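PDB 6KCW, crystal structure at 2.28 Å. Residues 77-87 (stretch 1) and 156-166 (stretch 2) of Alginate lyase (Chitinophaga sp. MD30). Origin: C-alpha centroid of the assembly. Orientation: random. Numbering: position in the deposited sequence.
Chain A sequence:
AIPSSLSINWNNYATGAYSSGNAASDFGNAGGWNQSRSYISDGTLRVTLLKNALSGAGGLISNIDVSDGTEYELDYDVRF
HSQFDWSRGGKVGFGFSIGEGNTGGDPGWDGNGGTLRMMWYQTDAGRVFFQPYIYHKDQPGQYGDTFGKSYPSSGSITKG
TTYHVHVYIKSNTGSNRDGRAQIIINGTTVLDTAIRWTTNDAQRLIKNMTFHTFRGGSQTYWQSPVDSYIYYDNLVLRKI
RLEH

Stretch 1 77-87: DVRFHSQFDWS
Stretch 2, residues 156-166: SITKGTTYHVH

Stretch 1 is a strand over residues 77-80 (phi/psi from -108/150 at Asp-77 to -82/144 at Phe-80), followed by a type I turn from His-81 to Phe-84. It runs antiparallel to the strand of stretch 2, with axes 4.5 Å apart at closest approach and N-to-C directions 147° apart.

Contact along stretch 2 begins at Ile-157 (chi1 p, chi2 t), whose CG1 lies 3.9 Å from Trp-86 CH2 and whose CD1 lies 4.2 Å from Phe-80 CE1; both aromatic residues are m. Thr-158 opens a type II turn ending at Thr-161, and Thr-158 O accepts from water 1 (2.5 Å), which in turn accepts from Phe-80 N (3.0 Å) and Thr-161 N (2.9 Å).

Lys-159 (-76/156; m, t, t, t) covers one face of Trp-86. Its CG is 3.4 Å from Trp-86 CZ2, and its NZ stands 4.5 Å from the centroid of the Trp-86 five-membered ring, 24° off the normal, a cation-pi geometry. The extended chain also carries NZ to Phe-84 O, a very short hydrogen bond of 2.4 Å.

Gly-160 (69/15) has the positive phi that favours glycine, and its N donates to Phe-80 O at 2.8 Å. Next, Thr-161 O approaches Arg-79 CG to 3.2 Å. Thr-162 (-82/131, m) brings CG2 to 3.7 Å from Asp-77 CB, while its CA lies 3.4 Å from Val-78 O, a CA-H...O contact.

Tyr-163 (-119/123, m) fixes the register by pairing with Val-78 (-144/141, p): Tyr-163 N to Val-78 O is 2.8 Å at 171°, and Val-78 N to Tyr-163 O is 2.9 Å at 148°. His-164 (-84/133, t) faces Asp-77 (m) in a non-hydrogen-bonded backbone pair, CA to CA 4.4 Å; their side chains bond instead, ND1 of His-164 donating to OD1 of Asp-77 at 2.7 Å. Finally, Val-165 (t) packs CG2 against Val-78 CG1 at 3.7 Å.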

ATOM      1  N   ASP A  77      -0.908  -7.179  -8.962  1.00 37.69           N
ATOM      2  CA  ASP A  77      -1.242  -8.473  -8.399  1.00 38.97           C
ATOM      3  C   ASP A  77      -0.363  -8.724  -7.194  1.00 37.67           C
ATOM      4  O   ASP A  77       0.771  -8.245  -7.123  1.00 37.92           O
ATOM      5  CB  ASP A  77      -1.057  -9.601  -9.417  1.00 39.75           C
ATOM      6  CG  ASP A  77      -2.028  -9.495 -10.555  1.00 42.15           C
ATOM      7  OD1 ASP A  77      -3.219  -9.228 -10.281  1.00 39.65           O
ATOM      8  OD2 ASP A  77      -1.599  -9.653 -11.718  1.00 44.47           O
ATOM      9  N   VAL A  78      -0.899  -9.472  -6.247  1.00 36.14           N
ATOM     10  CA  VAL A  78      -0.174  -9.785  -5.030  1.00 38.10           C
ATOM     11  C   VAL A  78      -0.525 -11.206  -4.628  1.00 37.29           C
ATOM     12  O   VAL A  78      -1.665 -11.649  -4.800  1.00 39.18           O
ATOM     13  CB  VAL A  78      -0.487  -8.772  -3.910  1.00 38.71           C
ATOM     14  CG1 VAL A  78      -1.984  -8.642  -3.706  1.00 34.34           C
ATOM     15  CG2 VAL A  78       0.217  -9.183  -2.629  1.00 40.47           C
ATOM     16  N   ARG A  79       0.480 -11.936  -4.148  1.00 38.06           N
ATOM     17  CA  ARG A  79       0.338 -13.317  -3.719  1.00 40.77           C
ATOM     18  C   ARG A  79       1.184 -13.512  -2.472  1.00 42.17           C
ATOM     19  O   ARG A  79       2.359 -13.131  -2.458  1.00 40.25           O
ATOM     20  CB  ARG A  79       0.791 -14.282  -4.820  1.00 42.95           C
ATOM     21  CG  ARG A  79       0.185 -15.677  -4.746  1.00 46.56           C
ATOM     22  CD  ARG A  79       1.247 -16.741  -4.985  1.00 51.00           C
ATOM     23  NE  ARG A  79       2.202 -16.342  -6.012  1.00 49.71           N
ATOM     24  CZ  ARG A  79       3.474 -16.728  -6.024  1.00 49.64           C
ATOM     25  NH1 ARG A  79       3.938 -17.509  -5.049  1.00 48.93           N
ATOM     26  NH2 ARG A  79       4.285 -16.317  -6.994  1.00 46.40           N
ATOM     27  N   PHE A  80       0.591 -14.078  -1.425  1.00 41.36           N
ATOM     28  CA  PHE A  80       1.371 -14.453  -0.256  1.00 44.11           C
ATOM     29  C   PHE A  80       2.024 -15.800  -0.510  1.00 48.64           C
ATOM     30  O   PHE A  80       1.446 -16.675  -1.162  1.00 49.11           O
ATOM     31  CB  PHE A  80       0.499 -14.513   0.995  1.00 41.55           C
ATOM     32  CG  PHE A  80       0.044 -13.175   1.470  1.00 40.93           C
ATOM     33  CD1 PHE A  80      -1.138 -12.619   0.990  1.00 35.41           C
ATOM     34  CD2 PHE A  80       0.796 -12.464   2.402  1.00 39.95           C
ATOM     35  CE1 PHE A  80      -1.553 -11.380   1.424  1.00 37.41           C
ATOM     36  CE2 PHE A  80       0.391 -11.225   2.839  1.00 36.75           C
ATOM     37  CZ  PHE A  80      -0.785 -10.679   2.358  1.00 39.63           C
ATOM     38  N   HIS A  81       3.243 -15.953  -0.005  1.00 44.96           N
ATOM     39  CA  HIS A  81       3.998 -17.173  -0.189  1.00 45.77           C
ATOM     40  C   HIS A  81       3.213 -18.381   0.322  1.00 47.14           C
ATOM     41  O   HIS A  81       2.236 -18.267   1.064  1.00 46.25           O
ATOM     42  CB  HIS A  81       5.338 -17.062   0.530  1.00 45.78           C
ATOM     43  CG  HIS A  81       6.228 -18.248   0.342  1.00 48.66           C
ATOM     44  ND1 HIS A  81       6.241 -19.312   1.216  1.00 49.46           N
ATOM     45  CD2 HIS A  81       7.138 -18.535  -0.619  1.00 47.78           C
ATOM     46  CE1 HIS A  81       7.126 -20.203   0.804  1.00 49.13           C
ATOM     47  NE2 HIS A  81       7.682 -19.756  -0.308  1.00 45.84           N
ATOM     48  N   SER A  82       3.682 -19.562  -0.083  1.00 49.73           N
ATOM     49  CA  SER A  82       2.980 -20.804   0.221  1.00 54.56           C
ATOM     50  C   SER A  82       2.879 -21.040   1.721  1.00 51.92           C
ATOM     51  O   SER A  82       1.821 -21.435   2.225  1.00 52.00           O
ATOM     52  CB  SER A  82       3.698 -21.973  -0.459  1.00 56.67           C
ATOM     53  OG  SER A  82       2.874 -23.122  -0.485  1.00 65.78           O
ATOM     54  N   GLN A  83       3.972 -20.825   2.448  1.00 49.56           N
ATOM     55  CA  GLN A  83       3.990 -20.954   3.901  1.00 51.18           C
ATOM     56  C   GLN A  83       4.137 -19.602   4.576  1.00 47.47           C
ATOM     57  O   GLN A  83       4.859 -19.468   5.562  1.00 51.98           O
ATOM     58  CB  GLN A  83       5.119 -21.868   4.366  1.00 56.64           C
ATOM     59  CG  GLN A  83       4.850 -23.331   4.182  1.00 55.69           C
ATOM     60  CD  GLN A  83       5.631 -23.872   3.031  1.00 62.00           C
ATOM     61  OE1 GLN A  83       6.866 -23.885   3.056  1.00 70.25           O
ATOM     62  NE2 GLN A  83       4.926 -24.304   1.991  1.00 67.50           N
ATOM     63  N   PHE A  84       3.482 -18.582   4.037  1.00 46.90           N
ATOM     64  CA  PHE A  84       3.530 -17.276   4.670  1.00 45.98           C
ATOM     65  C   PHE A  84       2.979 -17.373   6.088  1.00 45.64           C
ATOM     66  O   PHE A  84       1.998 -18.075   6.345  1.00 45.12           O
ATOM     67  CB  PHE A  84       2.737 -16.268   3.844  1.00 43.31           C
ATOM     68  CG  PHE A  84       2.891 -14.855   4.309  1.00 44.28           C
ATOM     69  CD1 PHE A  84       3.919 -14.068   3.827  1.00 41.94           C
ATOM     70  CD2 PHE A  84       2.003 -14.312   5.232  1.00 42.53           C
ATOM     71  CE1 PHE A  84       4.069 -12.765   4.252  1.00 41.39           C
ATOM     72  CE2 PHE A  84       2.140 -13.011   5.657  1.00 44.27           C
ATOM     73  CZ  PHE A  84       3.176 -12.230   5.169  1.00 44.48           C
ATOM     74  N   ASP A  85       3.628 -16.694   7.021  1.00 43.15           N
ATOM     75  CA  ASP A  85       3.189 -16.698   8.414  1.00 44.95           C
ATOM     76  C   ASP A  85       2.353 -15.445   8.625  1.00 44.87           C
ATOM     77  O   ASP A  85       2.888 -14.338   8.748  1.00 47.52           O
ATOM     78  CB  ASP A  85       4.377 -16.765   9.373  1.00 43.78           C
ATOM     79  CG  ASP A  85       3.949 -16.795  10.841  1.00 51.23           C
ATOM     80  OD1 ASP A  85       2.750 -17.047  11.129  1.00 54.55           O
ATOM     81  OD2 ASP A  85       4.819 -16.561  11.710  1.00 51.58           O
ATOM     82  N   TRP A  86       1.032 -15.630   8.673  1.00 46.45           N
ATOM     83  CA  TRP A  86       0.121 -14.495   8.791  1.00 45.79           C
ATOM     84  C   TRP A  86       0.511 -13.586   9.946  1.00 44.91           C
ATOM     85  O   TRP A  86       0.587 -12.363   9.791  1.00 43.32           O
ATOM     86  CB  TRP A  86      -1.309 -14.986   8.990  1.00 44.20           C
ATOM     87  CG  TRP A  86      -1.928 -15.721   7.846  1.00 45.39           C
ATOM     88  CD1 TRP A  86      -2.565 -16.922   7.907  1.00 41.71           C
ATOM     89  CD2 TRP A  86      -2.024 -15.282   6.484  1.00 44.01           C
ATOM     90  NE1 TRP A  86      -3.043 -17.263   6.675  1.00 46.02           N
ATOM     91  CE2 TRP A  86      -2.724 -16.275   5.779  1.00 46.64           C
ATOM     92  CE3 TRP A  86      -1.586 -14.146   5.794  1.00 43.42           C
ATOM     93  CZ2 TRP A  86      -2.997 -16.173   4.413  1.00 46.67           C
ATOM     94  CZ3 TRP A  86      -1.850 -14.045   4.442  1.00 42.62           C
ATOM     95  CH2 TRP A  86      -2.549 -15.054   3.763  1.00 45.68           C
ATOM     96  N   SER A  87       0.759 -14.177  11.113  1.00 45.67           N
ATOM     97  CA  SER A  87       1.059 -13.453  12.358  1.00 50.42           C
ATOM     98  C   SER A  87      -0.088 -12.472  12.616  1.00 48.63           C
ATOM     99  O   SER A  87      -1.254 -12.870  12.491  1.00 50.01           O
ATOM    100  CB  SER A  87       2.445 -12.842  12.275  1.00 43.09           C
ATOM    101  OG  SER A  87       2.718 -12.150  13.458  1.00 46.28           O
ATOM    102  N   SER A 156     -11.597 -16.370   5.195  1.00 48.74           N
ATOM    103  CA  SER A 156     -10.241 -15.848   5.148  1.00 45.66           C
ATOM    104  C   SER A 156      -9.698 -15.860   3.721  1.00 49.67           C
ATOM    105  O   SER A 156     -10.210 -16.561   2.843  1.00 48.94           O
ATOM    106  CB  SER A 156      -9.302 -16.653   6.062  1.00 49.93           C
ATOM    107  OG  SER A 156      -9.560 -16.414   7.443  1.00 47.82           O
ATOM    108  N   ILE A 157      -8.661 -15.049   3.491  1.00 48.74           N
ATOM    109  CA  ILE A 157      -7.855 -15.139   2.272  1.00 47.45           C
ATOM    110  C   ILE A 157      -6.980 -16.376   2.409  1.00 45.25           C
ATOM    111  O   ILE A 157      -6.872 -16.933   3.506  1.00 50.70           O
ATOM    112  CB  ILE A 157      -6.998 -13.876   2.039  1.00 47.36           C
ATOM    113  CG1 ILE A 157      -6.158 -13.544   3.277  1.00 46.14           C
ATOM    114  CG2 ILE A 157      -7.874 -12.692   1.681  1.00 51.21           C
ATOM    115  CD1 ILE A 157      -5.321 -12.281   3.124  1.00 44.73           C
ATOM    116  N   THR A 158      -6.341 -16.808   1.315  1.00 44.03           N
ATOM    117  CA  THR A 158      -5.544 -18.031   1.310  1.00 47.42           C
ATOM    118  C   THR A 158      -4.124 -17.762   0.823  1.00 46.03           C
ATOM    119  O   THR A 158      -3.887 -16.871   0.002  1.00 45.68           O
ATOM    120  CB  THR A 158      -6.176 -19.105   0.419  1.00 45.98           C
ATOM    121  OG1 THR A 158      -6.347 -18.577  -0.901  1.00 49.84           O
ATOM    122  CG2 THR A 158      -7.532 -19.542   0.972  1.00 44.49           C
ATOM    123  N   LYS A 159      -3.179 -18.555   1.321  1.00 47.34           N
ATOM    124  CA  LYS A 159      -1.796 -18.418   0.891  1.00 46.04           C
ATOM    125  C   LYS A 159      -1.610 -19.011  -0.501  1.00 51.21           C
ATOM    126  O   LYS A 159      -2.367 -19.881  -0.950  1.00 53.12           O
ATOM    127  CB  LYS A 159      -0.848 -19.106   1.872  1.00 48.78           C
ATOM    128  CG  LYS A 159      -1.010 -18.660   3.318  1.00 48.24           C
ATOM    129  CD  LYS A 159      -0.054 -19.389   4.267  1.00 45.80           C
ATOM    130  CE  LYS A 159      -0.639 -19.403   5.674  1.00 49.38           C
ATOM    131  NZ  LYS A 159       0.364 -19.742   6.729  1.00 49.63           N
ATOM    132  N   GLY A 160      -0.587 -18.527  -1.195  1.00 50.12           N
ATOM    133  CA  GLY A 160      -0.344 -19.032  -2.531  1.00 48.51           C
ATOM    134  C   GLY A 160      -1.381 -18.646  -3.559  1.00 44.86           C
ATOM    135  O   GLY A 160      -1.403 -19.225  -4.643  1.00 51.85           O
ATOM    136  N   THR A 161      -2.228 -17.664  -3.265  1.00 48.81           N
ATOM    137  CA  THR A 161      -3.327 -17.264  -4.141  1.00 46.47           C
ATOM    138  C   THR A 161      -3.089 -15.851  -4.652  1.00 45.78           C
ATOM    139  O   THR A 161      -2.844 -14.938  -3.854  1.00 46.18           O
ATOM    140  CB  THR A 161      -4.656 -17.298  -3.392  1.00 46.46           C
ATOM    141  OG1 THR A 161      -4.869 -18.606  -2.844  1.00 45.96           O
ATOM    142  CG2 THR A 161      -5.807 -16.931  -4.335  1.00 47.56           C
ATOM    143  N   THR A 162      -3.170 -15.657  -5.966  1.00 42.77           N
ATOM    144  CA  THR A 162      -2.967 -14.325  -6.520  1.00 41.77           C
ATOM    145  C   THR A 162      -4.244 -13.503  -6.423  1.00 45.29           C
ATOM    146  O   THR A 162      -5.324 -13.952  -6.830  1.00 40.55           O
ATOM    147  CB  THR A 162      -2.529 -14.368  -7.978  1.00 46.96           C
ATOM    148  OG1 THR A 162      -1.547 -15.397  -8.177  1.00 48.11           O
ATOM    149  CG2 THR A 162      -1.941 -13.007  -8.350  1.00 42.86           C
ATOM    150  N   TYR A 163      -4.106 -12.284  -5.901  1.00 45.58           N
ATOM    151  CA  TYR A 163      -5.206 -11.340  -5.773  1.00 42.35           C
ATOM    152  C   TYR A 163      -4.880 -10.089  -6.576  1.00 41.97           C
ATOM    153  O   TYR A 163      -3.833  -9.466  -6.357  1.00 38.41           O
ATOM    154  CB  TYR A 163      -5.445 -10.996  -4.305  1.00 40.30           C
ATOM    155  CG  TYR A 163      -5.937 -12.172  -3.501  1.00 40.62           C
ATOM    156  CD1 TYR A 163      -7.294 -12.504  -3.457  1.00 40.27           C
ATOM    157  CD2 TYR A 163      -5.050 -12.959  -2.801  1.00 42.02           C
ATOM    158  CE1 TYR A 163      -7.739 -13.595  -2.719  1.00 42.42           C
ATOM    159  CE2 TYR A 163      -5.480 -14.040  -2.065  1.00 44.98           C
ATOM    160  CZ  TYR A 163      -6.812 -14.357  -2.019  1.00 43.95           C
ATOM    161  OH  TYR A 163      -7.193 -15.447  -1.268  1.00 46.89           O
ATOM    162  N   HIS A 164      -5.755  -9.740  -7.521  1.00 40.88           N
ATOM    163  CA  HIS A 164      -5.602  -8.474  -8.224  1.00 41.49           C
ATOM    164  C   HIS A 164      -6.231  -7.351  -7.417  1.00 40.56           C
ATOM    165  O   HIS A 164      -7.367  -7.476  -6.945  1.00 38.59           O
ATOM    166  CB  HIS A 164      -6.231  -8.502  -9.613  1.00 34.61           C
ATOM    167  CG  HIS A 164      -5.910  -7.280 -10.416  1.00 34.82           C
ATOM    168  ND1 HIS A 164      -4.751  -7.158 -11.152  1.00 35.64           N
ATOM    169  CD2 HIS A 164      -6.568  -6.106 -10.558  1.00 37.63           C
ATOM    170  CE1 HIS A 164      -4.718  -5.970 -11.728  1.00 35.47           C
ATOM    171  NE2 HIS A 164      -5.809  -5.310 -11.382  1.00 38.96           N
ATOM    172  N   VAL A 165      -5.492  -6.249  -7.282  1.00 42.16           N
ATOM    173  CA  VAL A 165      -5.900  -5.085  -6.504  1.00 36.02           C
ATOM    174  C   VAL A 165      -5.972  -3.885  -7.439  1.00 38.31           C
ATOM    175  O   VAL A 165      -5.004  -3.593  -8.158  1.00 38.36           O
ATOM    176  CB  VAL A 165      -4.911  -4.815  -5.358  1.00 40.60           C
ATOM    177  CG1 VAL A 165      -5.475  -3.797  -4.373  1.00 36.61           C
ATOM    178  CG2 VAL A 165      -4.522  -6.120  -4.677  1.00 40.11           C
ATOM    179  N   HIS A 166      -7.123  -3.210  -7.442  1.00 34.36           N
ATOM    180  CA  HIS A 166      -7.293  -1.895  -8.049  1.00 34.55           C
ATOM    181  C   HIS A 166      -7.521  -0.855  -6.948  1.00 38.96           C
ATOM    182  O   HIS A 166      -8.346  -1.063  -6.046  1.00 36.16           O
ATOM    183  CB  HIS A 166      -8.471  -1.893  -9.034  1.00 37.53           C
ATOM    184  CG  HIS A 166      -8.767  -0.547  -9.615  1.00 33.20           C
ATOM    185  ND1 HIS A 166      -7.994   0.021 -10.604  1.00 36.87           N
ATOM    186  CD2 HIS A 166      -9.731   0.356  -9.326  1.00 32.96           C
ATOM    187  CE1 HIS A 166      -8.475   1.215 -10.905  1.00 35.95           C
ATOM    188  NE2 HIS A 166      -9.523   1.446 -10.137  1.00 36.26           N
TER
HETATM  189  O   HOH W   1      -1.956 -15.705  -1.187  1.00 38.57           O
HETATM  190  O   HOH W   2       0.050 -18.458   9.613  1.00 51.05           O